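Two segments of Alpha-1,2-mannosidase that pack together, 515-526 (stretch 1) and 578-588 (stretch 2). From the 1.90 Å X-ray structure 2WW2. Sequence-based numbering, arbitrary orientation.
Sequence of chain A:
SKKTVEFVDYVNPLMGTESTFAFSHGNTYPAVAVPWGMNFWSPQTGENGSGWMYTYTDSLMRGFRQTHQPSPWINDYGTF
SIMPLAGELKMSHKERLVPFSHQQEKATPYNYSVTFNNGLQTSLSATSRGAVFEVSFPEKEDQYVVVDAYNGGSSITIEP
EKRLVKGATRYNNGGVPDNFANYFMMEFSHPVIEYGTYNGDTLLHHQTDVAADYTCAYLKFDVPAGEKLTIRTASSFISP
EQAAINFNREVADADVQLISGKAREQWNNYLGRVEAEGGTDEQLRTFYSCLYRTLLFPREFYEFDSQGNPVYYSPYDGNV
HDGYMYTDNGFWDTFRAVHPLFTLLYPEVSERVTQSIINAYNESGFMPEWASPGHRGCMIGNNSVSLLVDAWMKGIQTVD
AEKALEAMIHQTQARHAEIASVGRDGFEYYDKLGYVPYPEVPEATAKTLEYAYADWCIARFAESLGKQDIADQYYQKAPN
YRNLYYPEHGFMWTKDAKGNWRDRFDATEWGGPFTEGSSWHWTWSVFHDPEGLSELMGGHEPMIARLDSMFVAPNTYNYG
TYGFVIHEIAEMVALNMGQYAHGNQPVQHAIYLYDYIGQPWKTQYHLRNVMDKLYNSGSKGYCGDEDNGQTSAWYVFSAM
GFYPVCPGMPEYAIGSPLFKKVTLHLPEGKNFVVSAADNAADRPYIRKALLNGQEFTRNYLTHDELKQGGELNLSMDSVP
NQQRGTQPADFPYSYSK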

ATOM      1  N   THR A 515     -15.213  13.823  -6.227  1.00 15.62           N
ATOM      2  CA  THR A 515     -15.823  14.058  -4.929  1.00 17.77           C
ATOM      3  C   THR A 515     -15.678  12.791  -4.101  1.00 18.05           C
ATOM      4  O   THR A 515     -16.190  11.754  -4.482  1.00 18.06           O
ATOM      5  CB  THR A 515     -17.346  14.321  -5.126  1.00 17.35           C
ATOM      6  OG1 THR A 515     -17.544  15.619  -5.691  1.00 19.69           O
ATOM      7  CG2 THR A 515     -18.113  14.224  -3.832  1.00 19.14           C
ATOM      8  N   GLU A 516     -14.959  12.859  -2.987  1.00 19.40           N
ATOM      9  CA  GLU A 516     -14.921  11.724  -2.060  1.00 21.81           C
ATOM     10  C   GLU A 516     -14.433  10.428  -2.703  1.00 21.35           C
ATOM     11  O   GLU A 516     -14.875   9.341  -2.340  1.00 22.18           O
ATOM     12  CB  GLU A 516     -16.321  11.487  -1.500  1.00 22.97           C
ATOM     13  CG  GLU A 516     -16.843  12.678  -0.721  1.00 28.11           C
ATOM     14  CD  GLU A 516     -16.492  12.573   0.726  1.00 33.61           C
ATOM     15  OE1 GLU A 516     -17.157  11.772   1.420  1.00 36.22           O
ATOM     16  OE2 GLU A 516     -15.548  13.276   1.156  1.00 36.96           O
ATOM     17  N   GLY A 517     -13.522  10.532  -3.659  1.00 20.10           N
ATOM     18  CA  GLY A 517     -13.180   9.363  -4.444  1.00 18.00           C
ATOM     19  C   GLY A 517     -12.250   9.770  -5.556  1.00 16.67           C
ATOM     20  O   GLY A 517     -11.827  10.933  -5.630  1.00 16.74           O
ATOM     21  N   SER A 518     -11.914   8.799  -6.399  1.00 14.76           N
ATOM     22  CA  SER A 518     -10.998   8.998  -7.499  1.00 12.93           C
ATOM     23  C   SER A 518     -11.684   8.439  -8.735  1.00 12.62           C
ATOM     24  O   SER A 518     -12.820   7.965  -8.655  1.00 11.34           O
ATOM     25  CB  SER A 518      -9.705   8.226  -7.248  1.00 13.19           C
ATOM     26  OG  SER A 518      -9.978   6.832  -7.276  1.00 13.22           O
ATOM     27  N   SER A 519     -11.005   8.503  -9.878  1.00 12.34           N
ATOM     28  CA  SER A 519     -11.562   7.953 -11.104  1.00 13.03           C
ATOM     29  C   SER A 519     -11.893   6.464 -10.944  1.00 13.19           C
ATOM     30  O   SER A 519     -12.819   5.945 -11.567  1.00 12.92           O
ATOM     31  CB  SER A 519     -10.599   8.138 -12.279  1.00 12.64           C
ATOM     32  OG  SER A 519     -11.229   7.646 -13.450  1.00 14.50           O
ATOM     33  N   TRP A 520     -11.115   5.786 -10.110  1.00 13.63           N
ATOM     34  CA  TRP A 520     -11.298   4.355  -9.865  1.00 14.79           C
ATOM     35  C   TRP A 520     -12.728   4.079  -9.420  1.00 14.11           C
ATOM     36  O   TRP A 520     -13.309   3.049  -9.783  1.00 14.05           O
ATOM     37  CB  TRP A 520     -10.308   3.893  -8.782  1.00 15.58           C
ATOM     38  CG  TRP A 520     -10.281   2.401  -8.500  1.00 19.08           C
ATOM     39  CD1 TRP A 520     -10.860   1.745  -7.435  1.00 20.36           C
ATOM     40  CD2 TRP A 520      -9.613   1.399  -9.273  1.00 21.75           C
ATOM     41  NE1 TRP A 520     -10.594   0.390  -7.518  1.00 22.41           N
ATOM     42  CE2 TRP A 520      -9.836   0.155  -8.636  1.00 23.90           C
ATOM     43  CE3 TRP A 520      -8.855   1.431 -10.449  1.00 24.06           C
ATOM     44  CZ2 TRP A 520      -9.321  -1.050  -9.139  1.00 27.36           C
ATOM     45  CZ3 TRP A 520      -8.342   0.237 -10.951  1.00 27.34           C
ATOM     46  CH2 TRP A 520      -8.584  -0.992 -10.299  1.00 28.59           C
ATOM     47  N   HIS A 521     -13.295   4.994  -8.634  1.00 13.37           N
ATOM     48  CA  HIS A 521     -14.676   4.851  -8.159  1.00 13.29           C
ATOM     49  C   HIS A 521     -15.680   5.465  -9.122  1.00 12.43           C
ATOM     50  O   HIS A 521     -16.680   4.839  -9.451  1.00 13.07           O
ATOM     51  CB  HIS A 521     -14.871   5.499  -6.778  1.00 12.58           C
ATOM     52  CG  HIS A 521     -13.740   5.256  -5.836  1.00 14.84           C
ATOM     53  ND1 HIS A 521     -13.565   4.056  -5.180  1.00 17.53           N
ATOM     54  CD2 HIS A 521     -12.711   6.051  -5.455  1.00 14.91           C
ATOM     55  CE1 HIS A 521     -12.479   4.126  -4.427  1.00 16.09           C
ATOM     56  NE2 HIS A 521     -11.948   5.330  -4.572  1.00 18.25           N
ATOM     57  N   TRP A 522     -15.421   6.701  -9.538  1.00 11.60           N
ATOM     58  CA  TRP A 522     -16.394   7.504 -10.297  1.00 11.11           C
ATOM     59  C   TRP A 522     -16.659   6.990 -11.714  1.00 11.19           C
ATOM     60  O   TRP A 522     -17.707   7.276 -12.313  1.00 11.12           O
ATOM     61  CB  TRP A 522     -15.995   8.993 -10.273  1.00 10.94           C
ATOM     62  CG  TRP A 522     -16.410   9.620  -8.977  1.00 10.79           C
ATOM     63  CD1 TRP A 522     -15.640   9.787  -7.853  1.00 10.12           C
ATOM     64  CD2 TRP A 522     -17.719  10.099  -8.647  1.00 12.13           C
ATOM     65  NE1 TRP A 522     -16.395  10.368  -6.848  1.00 11.57           N
ATOM     66  CE2 TRP A 522     -17.676  10.557  -7.312  1.00 11.18           C
ATOM     67  CE3 TRP A 522     -18.938  10.176  -9.358  1.00  9.95           C
ATOM     68  CZ2 TRP A 522     -18.801  11.097  -6.667  1.00 12.28           C
ATOM     69  CZ3 TRP A 522     -20.040  10.713  -8.724  1.00 11.69           C
ATOM     70  CH2 TRP A 522     -19.968  11.171  -7.389  1.00 10.72           C
ATOM     71  N   THR A 523     -15.731   6.197 -12.241  1.00 11.11           N
ATOM     72  CA  THR A 523     -15.918   5.607 -13.567  1.00 11.35           C
ATOM     73  C   THR A 523     -17.160   4.701 -13.616  1.00 11.27           C
ATOM     74  O   THR A 523     -17.758   4.524 -14.671  1.00 10.96           O
ATOM     75  CB  THR A 523     -14.643   4.870 -14.028  1.00 11.43           C
ATOM     76  OG1 THR A 523     -13.614   5.844 -14.254  1.00 11.02           O
ATOM     77  CG2 THR A 523     -14.879   4.075 -15.345  1.00 11.78           C
ATOM     78  N   TRP A 524     -17.572   4.169 -12.468  1.00 10.81           N
ATOM     79  CA  TRP A 524     -18.749   3.288 -12.411  1.00 10.76           C
ATOM     80  C   TRP A 524     -20.076   4.015 -12.262  1.00 10.44           C
ATOM     81  O   TRP A 524     -21.141   3.388 -12.250  1.00 10.69           O
ATOM     82  CB  TRP A 524     -18.587   2.287 -11.257  1.00 11.01           C
ATOM     83  CG  TRP A 524     -17.356   1.464 -11.466  1.00 10.91           C
ATOM     84  CD1 TRP A 524     -16.133   1.645 -10.870  1.00 11.83           C
ATOM     85  CD2 TRP A 524     -17.202   0.373 -12.380  1.00 12.22           C
ATOM     86  NE1 TRP A 524     -15.240   0.714 -11.351  1.00 11.97           N
ATOM     87  CE2 TRP A 524     -15.866  -0.076 -12.274  1.00 11.66           C
ATOM     88  CE3 TRP A 524     -18.065  -0.279 -13.264  1.00 12.72           C
ATOM     89  CZ2 TRP A 524     -15.374  -1.145 -13.015  1.00 12.52           C
ATOM     90  CZ3 TRP A 524     -17.568  -1.344 -14.014  1.00 14.88           C
ATOM     91  CH2 TRP A 524     -16.233  -1.769 -13.874  1.00 14.29           C
ATOM     92  N   SER A 525     -20.024   5.335 -12.131  1.00 10.27           N
ATOM     93  CA  SER A 525     -21.228   6.109 -11.822  1.00 10.95           C
ATOM     94  C   SER A 525     -22.093   6.336 -13.065  1.00 11.23           C
ATOM     95  O   SER A 525     -22.315   7.484 -13.493  1.00 11.59           O
ATOM     96  CB  SER A 525     -20.861   7.450 -11.157  1.00 10.97           C
ATOM     97  OG  SER A 525     -22.011   8.083 -10.632  1.00 10.49           O
ATOM     98  N   VAL A 526     -22.574   5.234 -13.640  1.00 10.64           N
ATOM     99  CA  VAL A 526     -23.442   5.295 -14.814  1.00 11.58           C
ATOM    100  C   VAL A 526     -24.543   4.250 -14.624  1.00 11.77           C
ATOM    101  O   VAL A 526     -24.647   3.292 -15.378  1.00 13.12           O
ATOM    102  CB  VAL A 526     -22.653   5.013 -16.120  1.00 11.25           C
ATOM    103  CG1 VAL A 526     -23.498   5.362 -17.367  1.00 10.58           C
ATOM    104  CG2 VAL A 526     -21.350   5.824 -16.134  1.00 11.13           C
ATOM    105  N   GLY A 578      -7.756  -1.170  -0.105  1.00 41.41           N
ATOM    106  CA  GLY A 578      -8.975  -0.530  -0.620  1.00 39.75           C
ATOM    107  C   GLY A 578      -9.302  -0.672  -2.102  1.00 38.46           C
ATOM    108  O   GLY A 578      -9.789   0.283  -2.719  1.00 38.70           O
ATOM    109  N   GLN A 579      -9.063  -1.853  -2.677  1.00 36.85           N
ATOM    110  CA  GLN A 579      -9.398  -2.110  -4.082  1.00 35.05           C
ATOM    111  C   GLN A 579     -10.916  -2.001  -4.294  1.00 34.00           C
ATOM    112  O   GLN A 579     -11.384  -1.416  -5.294  1.00 33.33           O
ATOM    113  CB  GLN A 579      -8.887  -3.484  -4.535  1.00 35.11           C
ATOM    114  N   TYR A 580     -11.680  -2.562  -3.352  1.00 32.07           N
ATOM    115  CA  TYR A 580     -13.125  -2.304  -3.305  1.00 30.27           C
ATOM    116  C   TYR A 580     -13.458  -1.382  -2.137  1.00 28.45           C
ATOM    117  O   TYR A 580     -13.276  -1.752  -0.980  1.00 28.88           O
ATOM    118  CB  TYR A 580     -13.940  -3.600  -3.212  1.00 30.40           C
ATOM    119  CG  TYR A 580     -15.428  -3.346  -3.042  1.00 30.26           C
ATOM    120  CD1 TYR A 580     -16.100  -2.443  -3.872  1.00 30.98           C
ATOM    121  CD2 TYR A 580     -16.158  -3.998  -2.048  1.00 29.44           C
ATOM    122  CE1 TYR A 580     -17.478  -2.198  -3.718  1.00 30.41           C
ATOM    123  CE2 TYR A 580     -17.517  -3.763  -1.886  1.00 29.11           C
ATOM    124  CZ  TYR A 580     -18.173  -2.865  -2.719  1.00 29.36           C
ATOM    125  OH  TYR A 580     -19.515  -2.632  -2.545  1.00 26.99           O
ATOM    126  N   ALA A 581     -13.930  -0.176  -2.431  1.00 25.74           N
ATOM    127  CA  ALA A 581     -14.217   0.766  -1.359  1.00 23.55           C
ATOM    128  C   ALA A 581     -15.684   0.656  -0.969  1.00 21.81           C
ATOM    129  O   ALA A 581     -16.491   1.522  -1.296  1.00 20.76           O
ATOM    130  CB  ALA A 581     -13.877   2.192  -1.790  1.00 23.86           C
ATOM    131  N   HIS A 582     -16.032  -0.423  -0.283  1.00 20.26           N
ATOM    132  CA  HIS A 582     -17.427  -0.641   0.077  1.00 18.81           C
ATOM    133  C   HIS A 582     -17.966   0.565   0.859  1.00 18.19           C
ATOM    134  O   HIS A 582     -17.400   0.977   1.865  1.00 17.82           O
ATOM    135  CB  HIS A 582     -17.612  -1.931   0.879  1.00 18.23           C
ATOM    136  CG  HIS A 582     -19.049  -2.232   1.181  1.00 16.97           C
ATOM    137  ND1 HIS A 582     -19.973  -2.493   0.189  1.00 13.57           N
ATOM    138  CD2 HIS A 582     -19.730  -2.286   2.355  1.00 15.05           C
ATOM    139  CE1 HIS A 582     -21.156  -2.713   0.737  1.00 15.48           C
ATOM    140  NE2 HIS A 582     -21.035  -2.595   2.052  1.00 14.41           N
ATOM    141  N   GLY A 583     -19.056   1.135   0.376  1.00 18.14           N
ATOM    142  CA  GLY A 583     -19.617   2.322   0.993  1.00 17.78           C
ATOM    143  C   GLY A 583     -19.392   3.554   0.139  1.00 17.92           C
ATOM    144  O   GLY A 583     -20.158   4.517   0.221  1.00 18.04           O
ATOM    145  N   ASN A 584     -18.339   3.539  -0.671  1.00 16.60           N
ATOM    146  CA  ASN A 584     -18.076   4.680  -1.531  1.00 16.68           C
ATOM    147  C   ASN A 584     -19.227   4.815  -2.525  1.00 16.13           C
ATOM    148  O   ASN A 584     -19.554   3.876  -3.260  1.00 16.29           O
ATOM    149  CB  ASN A 584     -16.709   4.568  -2.205  1.00 16.97           C
ATOM    150  CG  ASN A 584     -16.285   5.865  -2.903  1.00 19.48           C
ATOM    151  OD1 ASN A 584     -15.329   6.542  -2.492  1.00 22.21           O
ATOM    152  ND2 ASN A 584     -16.982   6.198  -3.972  1.00 22.69           N
ATOM    153  N   GLN A 585     -19.866   5.976  -2.510  1.00 15.38           N
ATOM    154  CA  GLN A 585     -21.170   6.151  -3.159  1.00 14.96           C
ATOM    155  C   GLN A 585     -21.245   5.709  -4.630  1.00 14.00           C
ATOM    156  O   GLN A 585     -22.121   4.917  -4.990  1.00 14.09           O
ATOM    157  CB  GLN A 585     -21.674   7.596  -2.963  1.00 15.25           C
ATOM    158  CG  GLN A 585     -22.226   7.894  -1.546  1.00 17.55           C
ATOM    159  CD  GLN A 585     -21.131   8.091  -0.489  1.00 20.03           C
ATOM    160  OE1 GLN A 585     -19.940   8.090  -0.792  1.00 21.45           O
ATOM    161  NE2 GLN A 585     -21.541   8.266   0.752  1.00 23.22           N
ATOM    162  N   PRO A 586     -20.350   6.222  -5.493  1.00 13.30           N
ATOM    163  CA  PRO A 586     -20.471   5.856  -6.898  1.00 13.45           C
ATOM    164  C   PRO A 586     -20.235   4.371  -7.207  1.00 13.43           C
ATOM    165  O   PRO A 586     -20.482   3.961  -8.335  1.00 13.70           O
ATOM    166  CB  PRO A 586     -19.402   6.723  -7.585  1.00 13.44           C
ATOM    167  CG  PRO A 586     -18.421   7.042  -6.485  1.00 13.28           C
ATOM    168  CD  PRO A 586     -19.288   7.227  -5.281  1.00 13.23           C
ATOM    169  N   VAL A 587     -19.736   3.583  -6.254  1.00 12.96           N
ATOM    170  CA  VAL A 587     -19.629   2.138  -6.497  1.00 13.24           C
ATOM    171  C   VAL A 587     -20.545   1.285  -5.611  1.00 13.08           C
ATOM    172  O   VAL A 587     -20.430   0.069  -5.633  1.00 13.90           O
ATOM    173  CB  VAL A 587     -18.172   1.602  -6.424  1.00 13.37           C
ATOM    174  CG1 VAL A 587     -17.344   2.172  -7.565  1.00 13.89           C
ATOM    175  CG2 VAL A 587     -17.552   1.903  -5.074  1.00 14.01           C
ATOM    176  N   GLN A 588     -21.466   1.898  -4.867  1.00 13.03           N
ATOM    177  CA  GLN A 588     -22.411   1.112  -4.042  1.00 14.40           C
ATOM    178  C   GLN A 588     -23.197   0.070  -4.867  1.00 13.70           C
ATOM    179  O   GLN A 588     -23.508  -1.008  -4.382  1.00 14.06           O
ATOM    180  CB  GLN A 588     -23.401   2.029  -3.312  1.00 14.70           C
ATOM    181  CG  GLN A 588     -22.789   2.743  -2.110  1.00 17.59           C
ATOM    182  CD  GLN A 588     -23.743   3.746  -1.457  1.00 18.59           C
ATOM    183  OE1 GLN A 588     -24.926   3.831  -1.818  1.00 18.68           O
ATOM    184  NE2 GLN A 588     -23.231   4.499  -0.487  1.00 17.25           N
TER

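The contact between 515-526 and 578-588 buries 490 Å², summed over both sides, and is mostly apolar: its one assigned hydrogen bond lies near one end, while Pro586 and His521, with 95 and 86 Å² covered, contribute the most buried area.

Pro586 points its CA-to-CB bond toward stretch 1, and its C-gamma endo ring meets the indole of Trp522. CG lies 3.8 Å from the centroid of the five-membered ring of Trp522 and 13° off the ring normal, which establishes a CH-pi contact over the face; the closest pair is Pro586 CG to Trp522 CE2, 3.7 Å. Trp522 reaches this position although its CA-to-CB bond points away. With chi1 at -80° (m) and chi2 at 95°, the indole swings back across the proline, and its NE1 donates to Thr515 O (2.7 Å, 147°), a bond that ties the ring to its own stretch. The puckered proline ring sets CG over the indole face, and its CH groups suit such a contact. Ser525 closes in on the same residue, its CB 3.9 Å from Pro586 CB.

His521 directs CB toward stretch 2, with chi1 at -41° (m) and chi2 at -77°. This conformation carries the imidazole to Ala581, where His521 CE1 is 3.6 Å from Ala581 CB. Val587 CG1 packs at the other end of this residue, 3.3 Å from His521 O, and also touches Trp524 CD1 at 3.6 Å. The m rotamer of Val587 (chi1 -66°) places one methyl against both the carbonyl of His521 and the indole of Trp524. Trp524, also m at -60°, starts toward stretch 2, but the end of its side chain leads away, so CD1 makes this contact from near the base of the ring.

Trp520 is arranged differently. Its CA-to-CB bond points sideways, and chi1 of -175° (t) with chi2 of -102° extends the indole until NE1 donates to Gln579 O at 3.0 Å. The N-H...O angle of 168° and the carbonyl's place at the ring edge, near its plane, show a nearly straight bond. Because the acceptor is a backbone atom, this bond does not depend on the Gln579 side chain, which is unmodelled beyond CB.

Ser518 occupies the N-cap position right before the short helix carrying Trp520, His521 and Trp522, and a type I turn from Trp522 to Ser525 follows. In stretch 2, a type II turn from Ala581 to Asn584 is closed by Asn584 N to Ala581 O (2.8 Å); Gly583 adopts phi/psi of 108/-27°, where a CB would jam against the preceding carbonyl.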